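Local coordinates for restriction endonuclease (Mycobacterium sp., PDB 4F0Q), which cleaves DNA in a cytosine-methylation-dependent manner, as a tetramer that probably pairs a modified-base-binding N-terminal domain with a PD-(D/E)XK-type nuclease domain, at residues A[23-31]-A[173-181]; A[110-121]-A[199-210]. All coordinates share one frame; numbering follows the deposited sequence.

Interaction 1: residues A[23-31]-A[173-181]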
loop_
_atom_site.group_PDB
_atom_site.type_symbol
_atom_site.label_atom_id
_atom_site.label_comp_id
_atom_site.label_asym_id
_atom_site.label_seq_id
_atom_site.Cartn_x
_atom_site.Cartn_y
_atom_site.Cartn_z
ATOM N N VAL A 23 -29.478 -5.278 -25.446
ATOM C CA VAL A 23 -29.201 -6.454 -24.630
ATOM C C VAL A 23 -28.416 -6.029 -23.392
ATOM O O VAL A 23 -27.423 -5.312 -23.491
ATOM C CB VAL A 23 -28.445 -7.548 -25.421
ATOM C CG1 VAL A 23 -27.194 -6.982 -26.072
ATOM C CG2 VAL A 23 -28.104 -8.726 -24.518
ATOM N N PHE A 24 -28.881 -6.456 -22.223
ATOM C CA PHE A 24 -28.263 -6.043 -20.970
ATOM C C PHE A 24 -27.373 -7.133 -20.387
ATOM O O PHE A 24 -27.530 -8.310 -20.706
ATOM C CB PHE A 24 -29.332 -5.630 -19.956
ATOM C CG PHE A 24 -30.167 -4.466 -20.400
ATOM C CD1 PHE A 24 -29.768 -3.168 -20.130
ATOM C CD2 PHE A 24 -31.349 -4.669 -21.094
ATOM C CE1 PHE A 24 -30.533 -2.093 -20.541
ATOM C CE2 PHE A 24 -32.118 -3.598 -21.507
ATOM C CZ PHE A 24 -31.710 -2.308 -21.230
ATOM N N VAL A 25 -26.434 -6.732 -19.538
ATOM C CA VAL A 25 -25.530 -7.681 -18.902
ATOM C C VAL A 25 -26.297 -8.605 -17.964
ATOM O O VAL A 25 -26.886 -8.159 -16.981
ATOM C CB VAL A 25 -24.417 -6.965 -18.115
ATOM C CG1 VAL A 25 -23.511 -7.982 -17.440
ATOM C CG2 VAL A 25 -23.616 -6.061 -19.037
ATOM N N GLY A 26 -26.293 -9.896 -18.282
ATOM C CA GLY A 26 -26.999 -10.878 -17.483
ATOM C C GLY A 26 -28.225 -11.423 -18.188
ATOM O O GLY A 26 -28.891 -12.325 -17.679
ATOM N N ASP A 27 -28.523 -10.872 -19.362
ATOM C CA ASP A 27 -29.663 -11.319 -20.158
ATOM C C ASP A 27 -29.535 -12.787 -20.540
ATOM O O ASP A 27 -28.513 -13.215 -21.076
ATOM C CB ASP A 27 -29.821 -10.462 -21.416
ATOM C CG ASP A 27 -30.472 -9.121 -21.131
ATOM O OD1 ASP A 27 -30.488 -8.701 -19.956
ATOM O OD2 ASP A 27 -30.966 -8.484 -22.087
ATOM N N GLU A 28 -30.582 -13.554 -20.254
ATOM C CA GLU A 28 -30.602 -14.978 -20.556
ATOM C C GLU A 28 -31.188 -15.229 -21.939
ATOM O O GLU A 28 -32.376 -15.008 -22.175
ATOM C CB GLU A 28 -31.394 -15.736 -19.489
ATOM C CG GLU A 28 -30.764 -15.674 -18.107
ATOM C CD GLU A 28 -31.643 -16.278 -17.031
ATOM O OE1 GLU A 28 -32.876 -16.312 -17.219
ATOM O OE2 GLU A 28 -31.097 -16.720 -15.997
ATOM N N LEU A 29 -30.341 -15.694 -22.850
ATOM C CA LEU A 29 -30.731 -15.885 -24.239
ATOM C C LEU A 29 -30.803 -17.364 -24.594
ATOM O O LEU A 29 -29.994 -18.165 -24.125
ATOM C CB LEU A 29 -29.736 -15.179 -25.159
ATOM C CG LEU A 29 -29.381 -13.738 -24.788
ATOM C CD1 LEU A 29 -28.271 -13.209 -25.683
ATOM C CD2 LEU A 29 -30.607 -12.841 -24.863
ATOM N N ARG A 30 -31.778 -17.722 -25.421
ATOM C CA ARG A 30 -31.905 -19.087 -25.913
ATOM C C ARG A 30 -31.001 -19.282 -27.122
ATOM O O ARG A 30 -31.108 -18.550 -28.106
ATOM C CB ARG A 30 -33.357 -19.377 -26.296
ATOM C CG ARG A 30 -33.577 -20.729 -26.954
ATOM C CD ARG A 30 -33.416 -21.871 -25.964
ATOM N NE ARG A 30 -33.739 -23.161 -26.568
ATOM C CZ ARG A 30 -32.844 -23.974 -27.118
ATOM N NH1 ARG A 30 -31.562 -23.640 -27.138
ATOM N NH2 ARG A 30 -33.231 -25.126 -27.648
ATOM N N TYR A 31 -30.106 -20.263 -27.049
ATOM C CA TYR A 31 -29.214 -20.543 -28.168
ATOM C C TYR A 31 -29.456 -21.913 -28.788
ATOM O O TYR A 31 -29.249 -22.944 -28.148
ATOM C CB TYR A 31 -27.744 -20.415 -27.759
ATOM C CG TYR A 31 -26.791 -20.644 -28.913
ATOM C CD1 TYR A 31 -26.560 -19.649 -29.852
ATOM C CD2 TYR A 31 -26.132 -21.857 -29.069
ATOM C CE1 TYR A 31 -25.699 -19.851 -30.911
ATOM C CE2 TYR A 31 -25.266 -22.070 -30.127
ATOM C CZ TYR A 31 -25.053 -21.062 -31.045
ATOM O OH TYR A 31 -24.193 -21.262 -32.101
ATOM N N LYS A 173 -29.061 -26.794 -20.105
ATOM C CA LYS A 173 -28.498 -26.619 -21.440
ATOM C C LYS A 173 -29.393 -25.790 -22.357
ATOM O O LYS A 173 -30.609 -25.740 -22.176
ATOM C CB LYS A 173 -28.215 -27.978 -22.085
ATOM C CG LYS A 173 -27.190 -28.820 -21.345
ATOM C CD LYS A 173 -26.927 -30.126 -22.075
ATOM C CE LYS A 173 -25.857 -30.947 -21.375
ATOM N NZ LYS A 173 -25.558 -32.211 -22.105
ATOM N N GLY A 174 -28.777 -25.138 -23.339
ATOM C CA GLY A 174 -29.512 -24.432 -24.372
ATOM C C GLY A 174 -29.630 -22.933 -24.177
ATOM O O GLY A 174 -30.367 -22.270 -24.904
ATOM N N HIS A 175 -28.908 -22.390 -23.201
ATOM C CA HIS A 175 -28.992 -20.962 -22.913
ATOM C C HIS A 175 -27.633 -20.329 -22.624
ATOM O O HIS A 175 -26.779 -20.932 -21.975
ATOM C CB HIS A 175 -29.942 -20.701 -21.741
ATOM C CG HIS A 175 -31.355 -21.122 -22.001
ATOM N ND1 HIS A 175 -31.766 -22.436 -21.935
ATOM C CD2 HIS A 175 -32.455 -20.401 -22.326
ATOM C CE1 HIS A 175 -33.057 -22.507 -22.208
ATOM N NE2 HIS A 175 -33.499 -21.286 -22.449
ATOM N N VAL A 176 -27.446 -19.106 -23.109
ATOM C CA VAL A 176 -26.227 -18.353 -22.847
ATOM C C VAL A 176 -26.535 -16.996 -22.221
ATOM O O VAL A 176 -27.548 -16.371 -22.528
ATOM C CB VAL A 176 -25.385 -18.150 -24.127
ATOM C CG1 VAL A 176 -24.737 -19.460 -24.550
ATOM C CG2 VAL A 176 -26.242 -17.574 -25.248
ATOM N N GLU A 177 -25.650 -16.551 -21.337
ATOM C CA GLU A 177 -25.805 -15.276 -20.654
ATOM C C GLU A 177 -24.845 -14.245 -21.234
ATOM O O GLU A 177 -23.669 -14.539 -21.459
ATOM C CB GLU A 177 -25.545 -15.443 -19.157
ATOM C CG GLU A 177 -25.482 -14.137 -18.387
ATOM C CD GLU A 177 -24.988 -14.318 -16.965
ATOM O OE1 GLU A 177 -25.078 -15.449 -16.442
ATOM O OE2 GLU A 177 -24.505 -13.332 -16.372
ATOM N N PHE A 178 -25.358 -13.041 -21.475
ATOM C CA PHE A 178 -24.553 -11.942 -21.996
ATOM C C PHE A 178 -23.733 -11.296 -20.882
ATOM O O PHE A 178 -24.258 -10.971 -19.818
ATOM C CB PHE A 178 -25.451 -10.905 -22.675
ATOM C CG PHE A 178 -24.704 -9.740 -23.260
ATOM C CD1 PHE A 178 -23.842 -9.918 -24.329
ATOM C CD2 PHE A 178 -24.879 -8.464 -22.753
ATOM C CE1 PHE A 178 -23.157 -8.847 -24.872
ATOM C CE2 PHE A 178 -24.199 -7.388 -23.292
ATOM C CZ PHE A 178 -23.339 -7.580 -24.355
ATOM N N CYS A 179 -22.441 -11.112 -21.137
ATOM C CA CYS A 179 -21.518 -10.618 -20.121
ATOM C C CYS A 179 -20.847 -9.308 -20.521
ATOM O O CYS A 179 -19.893 -8.871 -19.877
ATOM C CB CYS A 179 -20.457 -11.677 -19.809
ATOM S SG CYS A 179 -21.117 -13.216 -19.126
ATOM N N GLY A 180 -21.343 -8.686 -21.584
ATOM C CA GLY A 180 -20.853 -7.385 -22.001
ATOM C C GLY A 180 -19.836 -7.416 -23.126
ATOM O O GLY A 180 -19.448 -8.482 -23.607
ATOM N N ALA A 181 -19.414 -6.230 -23.551
ATOM C CA ALA A 181 -18.367 -6.090 -24.554
ATOM C C ALA A 181 -17.042 -5.819 -23.852
ATOM O O ALA A 181 -16.989 -5.049 -22.895
ATOM C CB ALA A 181 -18.703 -4.963 -25.519
#
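Gly174 O is gripped by two donors of 23-31. Arg30 NH1 lies 2.9 Å from Gly174 O, in the carbonyl plane and on a lone pair. The backbone N of Tyr31 comes from above that plane. CG of Arg30 stands opposite the backbone N (chi1 174°), and the chain then bends at chi2 (71°). This lays CD over one face of the His175 ring, 3.9 Å from its centroid, a CH-pi contact. Between strands 28-30 and 175-181 the pairing is antiparallel. Leu29 and Val176 form the hydrogen-bonded pair, with Leu29 N 2.9 Å from Val176 O. Strand 23-24 runs into a type II turn from Phe24 to Asp27. Asp27 OD2 accepts from Phe24 N inside it, and Gly26 N bonds to Phe178 O at 2.8 Å. The Phe178 ring takes Val23 CG1 over one face, 4.2 Å from its centroid. Gly180 N sits over the centre of the opposite face. Arg30 NE also forms a salt bridge with Asp43, and Glu177 forms one with Arg160. Strand 28-30 is set between strand 45-47, which it meets in parallel, and strand 175-193, whose other neighbours include strand 156-166.

Interaction 2: residues A[110-121]-A[199-210]; sequences GHVRYFGDHKPS and RSFPNLSLDLAV
His111 and Arg113 both send CG anti to the backbone N (chi1 180° and 177°), and Arg113 then bends at chi2 and chi3. Both thereby reach OD1 of Asp207. Arg113 NE is 2.6 Å from Asp207 OD1, nearly in line with its C-O bond, and makes a salt bridge. His111 NE2 is 3.0 Å from Asp207 OD1. The acid oxygen lies in the imidazole plane, but the histidine meets it from above the carboxylate plane. The two donors come from opposite faces of that plane. On the other side of the sheet, Val112 CG2 meets Val210 CG2, and Tyr114 CB meets Leu208 CD1 at 3.9 Å. Backbone bonds in antiparallel register join strand 111-115 to 200-210. The ladder runs on to Gly116, whose N donates to Leu204 O. Beyond it, rings and prolines carry most of the contact. Pro120 CD lies over one face of the Phe201 ring, 4.0 Å from its centroid. Pro202 O sits over a face of the His118 ring, 3.0 Å from His118 CD2. Asp207 OD2 has a further salt bridge to Arg186, and Arg113 NH1 one to Glu314. The carboxylate is therefore held at both oxygens. Arg113 and Arg186 would be expected to favour the ionised form of Asp207.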
loop_
_atom_site.group_PDB
_atom_site.type_symbol
_atom_site.label_atom_id
_atom_site.label_comp_id
_atom_site.label_asym_id
_atom_site.label_seq_id
_atom_site.Cartn_x
_atom_site.Cartn_y
_atom_site.Cartn_z
ATOM N N GLY A 110 -15.740 -5.524 -13.779
ATOM C CA GLY A 110 -15.510 -5.401 -15.207
ATOM C C GLY A 110 -14.249 -6.063 -15.729
ATOM O O GLY A 110 -13.673 -5.610 -16.716
ATOM N N HIS A 111 -13.815 -7.133 -15.072
ATOM C CA HIS A 111 -12.645 -7.870 -15.538
ATOM C C HIS A 111 -12.954 -9.342 -15.784
ATOM O O HIS A 111 -13.660 -9.980 -15.001
ATOM C CB HIS A 111 -11.482 -7.741 -14.553
ATOM C CG HIS A 111 -10.252 -8.482 -14.979
ATOM N ND1 HIS A 111 -10.020 -9.798 -14.639
ATOM C CD2 HIS A 111 -9.191 -8.094 -15.726
ATOM C CE1 HIS A 111 -8.868 -10.188 -15.155
ATOM N NE2 HIS A 111 -8.344 -9.173 -15.818
ATOM N N VAL A 112 -12.424 -9.873 -16.881
ATOM C CA VAL A 112 -12.573 -11.291 -17.189
ATOM C C VAL A 112 -11.244 -11.895 -17.634
ATOM O O VAL A 112 -10.634 -11.434 -18.599
ATOM C CB VAL A 112 -13.630 -11.535 -18.289
ATOM C CG1 VAL A 112 -13.656 -13.006 -18.678
ATOM C CG2 VAL A 112 -15.004 -11.082 -17.826
ATOM N N ARG A 113 -10.796 -12.918 -16.915
ATOM C CA ARG A 113 -9.601 -13.660 -17.293
ATOM C C ARG A 113 -9.996 -14.801 -18.219
ATOM O O ARG A 113 -10.699 -15.726 -17.809
ATOM C CB ARG A 113 -8.901 -14.213 -16.051
ATOM C CG ARG A 113 -7.675 -15.064 -16.348
ATOM C CD ARG A 113 -6.544 -14.229 -16.927
ATOM N NE ARG A 113 -6.179 -13.120 -16.049
ATOM C CZ ARG A 113 -5.343 -13.222 -15.021
ATOM N NH1 ARG A 113 -4.779 -14.387 -14.732
ATOM N NH2 ARG A 113 -5.071 -12.157 -14.278
ATOM N N TYR A 114 -9.551 -14.732 -19.471
ATOM C CA TYR A 114 -9.957 -15.718 -20.468
ATOM C C TYR A 114 -8.772 -16.438 -21.104
ATOM O O TYR A 114 -7.817 -15.807 -21.548
ATOM C CB TYR A 114 -10.820 -15.061 -21.548
ATOM C CG TYR A 114 -11.313 -16.028 -22.597
ATOM C CD1 TYR A 114 -12.354 -16.904 -22.323
ATOM C CD2 TYR A 114 -10.740 -16.066 -23.862
ATOM C CE1 TYR A 114 -12.809 -17.793 -23.275
ATOM C CE2 TYR A 114 -11.189 -16.951 -24.821
ATOM C CZ TYR A 114 -12.225 -17.812 -24.522
ATOM O OH TYR A 114 -12.678 -18.697 -25.472
ATOM N N PHE A 115 -8.849 -17.763 -21.154
ATOM C CA PHE A 115 -7.779 -18.574 -21.726
ATOM C C PHE A 115 -8.099 -19.007 -23.154
ATOM O O PHE A 115 -9.255 -19.259 -23.492
ATOM C CB PHE A 115 -7.504 -19.794 -20.848
ATOM C CG PHE A 115 -6.976 -19.449 -19.486
ATOM C CD1 PHE A 115 -7.842 -19.196 -18.434
ATOM C CD2 PHE A 115 -5.612 -19.372 -19.257
ATOM C CE1 PHE A 115 -7.358 -18.876 -17.180
ATOM C CE2 PHE A 115 -5.122 -19.053 -18.006
ATOM C CZ PHE A 115 -5.996 -18.804 -16.966
ATOM N N GLY A 116 -7.064 -19.097 -23.982
ATOM C CA GLY A 116 -7.227 -19.403 -25.392
ATOM C C GLY A 116 -7.680 -20.818 -25.707
ATOM O O GLY A 116 -8.116 -21.556 -24.824
ATOM N N ASP A 117 -7.570 -21.198 -26.977
ATOM C CA ASP A 117 -8.061 -22.495 -27.433
ATOM C C ASP A 117 -6.938 -23.460 -27.804
ATOM O O ASP A 117 -7.166 -24.445 -28.508
ATOM C CB ASP A 117 -9.010 -22.322 -28.622
ATOM C CG ASP A 117 -8.291 -21.892 -29.886
ATOM O OD1 ASP A 117 -7.303 -21.134 -29.784
ATOM O OD2 ASP A 117 -8.711 -22.316 -30.984
ATOM N N HIS A 118 -5.726 -23.177 -27.339
ATOM C CA HIS A 118 -4.601 -24.076 -27.568
ATOM C C HIS A 118 -4.838 -25.378 -26.813
ATOM O O HIS A 118 -5.263 -25.368 -25.657
ATOM C CB HIS A 118 -3.291 -23.428 -27.116
ATOM C CG HIS A 118 -2.065 -24.110 -27.638
ATOM N ND1 HIS A 118 -1.305 -23.590 -28.664
ATOM C CD2 HIS A 118 -1.467 -25.269 -27.277
ATOM C CE1 HIS A 118 -0.290 -24.398 -28.910
ATOM N NE2 HIS A 118 -0.364 -25.425 -28.082
ATOM N N LYS A 119 -4.570 -26.499 -27.472
ATOM C CA LYS A 119 -4.843 -27.811 -26.897
ATOM C C LYS A 119 -3.552 -28.584 -26.638
ATOM O O LYS A 119 -2.511 -28.263 -27.210
ATOM C CB LYS A 119 -5.769 -28.605 -27.824
ATOM C CG LYS A 119 -7.169 -28.022 -27.942
ATOM C CD LYS A 119 -8.092 -28.955 -28.710
ATOM C CE LYS A 119 -9.505 -28.400 -28.777
ATOM N NZ LYS A 119 -10.427 -29.317 -29.502
ATOM N N PRO A 120 -3.610 -29.597 -25.755
ATOM C CA PRO A 120 -2.445 -30.449 -25.493
ATOM C C PRO A 120 -1.916 -31.142 -26.749
ATOM O O PRO A 120 -0.722 -31.428 -26.832
ATOM C CB PRO A 120 -2.995 -31.491 -24.518
ATOM C CG PRO A 120 -4.096 -30.794 -23.814
ATOM C CD PRO A 120 -4.724 -29.894 -24.836
ATOM N N SER A 121 -2.796 -31.402 -27.711
ATOM C CA SER A 121 -2.411 -32.103 -28.932
ATOM C C SER A 121 -1.974 -31.148 -30.039
ATOM O O SER A 121 -1.571 -31.582 -31.117
ATOM C CB SER A 121 -3.562 -32.980 -29.428
ATOM O OG SER A 121 -4.710 -32.199 -29.711
ATOM N N ARG A 199 -0.769 -34.005 -19.511
ATOM C CA ARG A 199 -0.002 -33.292 -20.527
ATOM C C ARG A 199 0.070 -31.795 -20.245
ATOM O O ARG A 199 -0.873 -31.203 -19.720
ATOM C CB ARG A 199 -0.589 -33.537 -21.919
ATOM C CG ARG A 199 -0.589 -34.996 -22.345
ATOM C CD ARG A 199 -0.969 -35.152 -23.808
ATOM N NE ARG A 199 0.019 -34.544 -24.696
ATOM C CZ ARG A 199 -0.034 -34.602 -26.023
ATOM N NH1 ARG A 199 -1.028 -35.244 -26.622
ATOM N NH2 ARG A 199 0.908 -34.019 -26.753
ATOM N N SER A 200 1.199 -31.189 -20.598
ATOM C CA SER A 200 1.388 -29.754 -20.428
ATOM C C SER A 200 1.504 -29.075 -21.787
ATOM O O SER A 200 1.982 -29.677 -22.746
ATOM C CB SER A 200 2.630 -29.472 -19.583
ATOM O OG SER A 200 2.497 -30.030 -18.288
ATOM N N PHE A 201 1.063 -27.823 -21.869
ATOM C CA PHE A 201 1.016 -27.129 -23.152
ATOM C C PHE A 201 0.968 -25.611 -22.998
ATOM O O PHE A 201 0.390 -25.100 -22.041
ATOM C CB PHE A 201 -0.194 -27.607 -23.964
ATOM C CG PHE A 201 -1.518 -27.334 -23.303
ATOM C CD1 PHE A 201 -2.034 -28.211 -22.364
ATOM C CD2 PHE A 201 -2.250 -26.203 -23.628
ATOM C CE1 PHE A 201 -3.249 -27.963 -21.756
ATOM C CE2 PHE A 201 -3.467 -25.950 -23.024
ATOM C CZ PHE A 201 -3.967 -26.831 -22.087
ATOM N N PRO A 202 1.577 -24.885 -23.948
ATOM C CA PRO A 202 1.508 -23.421 -23.954
ATOM C C PRO A 202 0.104 -22.944 -24.300
ATOM O O PRO A 202 -0.686 -23.714 -24.842
ATOM C CB PRO A 202 2.483 -23.032 -25.068
ATOM C CG PRO A 202 2.500 -24.209 -25.975
ATOM C CD PRO A 202 2.376 -25.402 -25.074
ATOM N N ASN A 203 -0.192 -21.687 -23.990
ATOM C CA ASN A 203 -1.508 -21.111 -24.229
ATOM C C ASN A 203 -1.468 -19.603 -24.011
ATOM O O ASN A 203 -0.481 -19.065 -23.501
ATOM C CB ASN A 203 -2.550 -21.752 -23.307
ATOM C CG ASN A 203 -3.975 -21.516 -23.778
ATOM O OD1 ASN A 203 -4.218 -21.258 -24.957
ATOM N ND2 ASN A 203 -4.923 -21.602 -22.855
ATOM N N LEU A 204 -2.542 -18.925 -24.398
ATOM C CA LEU A 204 -2.641 -17.484 -24.220
ATOM C C LEU A 204 -3.623 -17.140 -23.107
ATOM O O LEU A 204 -4.761 -17.607 -23.102
ATOM C CB LEU A 204 -3.067 -16.813 -25.525
ATOM C CG LEU A 204 -2.188 -17.084 -26.748
ATOM C CD1 LEU A 204 -2.702 -16.315 -27.954
ATOM C CD2 LEU A 204 -0.738 -16.730 -26.462
ATOM N N SER A 205 -3.167 -16.327 -22.159
ATOM C CA SER A 205 -4.011 -15.854 -21.071
ATOM C C SER A 205 -4.308 -14.372 -21.267
ATOM O O SER A 205 -3.395 -13.568 -21.453
ATOM C CB SER A 205 -3.328 -16.086 -19.722
ATOM O OG SER A 205 -4.161 -15.680 -18.650
ATOM N N LEU A 206 -5.586 -14.015 -21.225
ATOM C CA LEU A 206 -6.008 -12.657 -21.548
ATOM C C LEU A 206 -6.748 -11.960 -20.408
ATOM O O LEU A 206 -7.702 -12.501 -19.844
ATOM C CB LEU A 206 -6.882 -12.647 -22.810
ATOM C CG LEU A 206 -6.223 -12.820 -24.183
ATOM C CD1 LEU A 206 -5.770 -14.253 -24.428
ATOM C CD2 LEU A 206 -7.167 -12.363 -25.287
ATOM N N ASP A 207 -6.286 -10.758 -20.075
ATOM C CA ASP A 207 -7.010 -9.862 -19.186
ATOM C C ASP A 207 -7.945 -8.999 -20.019
ATOM O O ASP A 207 -7.495 -8.168 -20.816
ATOM C CB ASP A 207 -6.046 -8.966 -18.408
ATOM C CG ASP A 207 -5.300 -9.711 -17.324
ATOM O OD1 ASP A 207 -5.879 -10.651 -16.738
ATOM O OD2 ASP A 207 -4.136 -9.353 -17.053
ATOM N N LEU A 208 -9.245 -9.208 -19.832
ATOM C CA LEU A 208 -10.264 -8.484 -20.582
ATOM C C LEU A 208 -10.983 -7.474 -19.700
ATOM O O LEU A 208 -11.304 -7.754 -18.543
ATOM C CB LEU A 208 -11.281 -9.459 -21.184
ATOM C CG LEU A 208 -10.741 -10.549 -22.110
ATOM C CD1 LEU A 208 -11.874 -11.439 -22.593
ATOM C CD2 LEU A 208 -9.997 -9.939 -23.285
ATOM N N ALA A 209 -11.238 -6.297 -20.259
ATOM C CA ALA A 209 -11.935 -5.237 -19.546
ATOM C C ALA A 209 -13.328 -5.022 -20.126
ATOM O O ALA A 209 -13.476 -4.465 -21.214
ATOM C CB ALA A 209 -11.132 -3.947 -19.601
ATOM N N VAL A 210 -14.345 -5.471 -19.399
ATOM C CA VAL A 210 -15.726 -5.268 -19.814
ATOM C C VAL A 210 -16.100 -3.799 -19.658
ATOM O O VAL A 210 -16.060 -3.256 -18.557
ATOM C CB VAL A 210 -16.698 -6.136 -18.995
ATOM C CG1 VAL A 210 -18.133 -5.874 -19.421
ATOM C CG2 VAL A 210 -16.351 -7.607 -19.152
HETATM O O HOH W 1 0.265 -30.988 -23.812
#

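Both interactions pair antiparallel strands of the same mixed sheet in the N-terminal region. Strands 175-193 and 200-210 are neighbours in that sheet, so the contacts adjoin: Cys179 O lies 3.5 Å from Val210 CG1. Their centres lie about 21 Å apart. Interaction 1 is partly buried and farther from the centre of the chain. It relies on a short strand pair, a turn, and an arginine gripping a backbone carbonyl. Interaction 2 is mostly buried and its strand pairing is longer. There a carboxylate gathers two arginines and a histidine, while the far end of the contact is aromatic and proline packing. Each touches a different neighbouring subunit: Phe24 meets Leu125 of the second, and Ser200 bonds to Thr145 of the third.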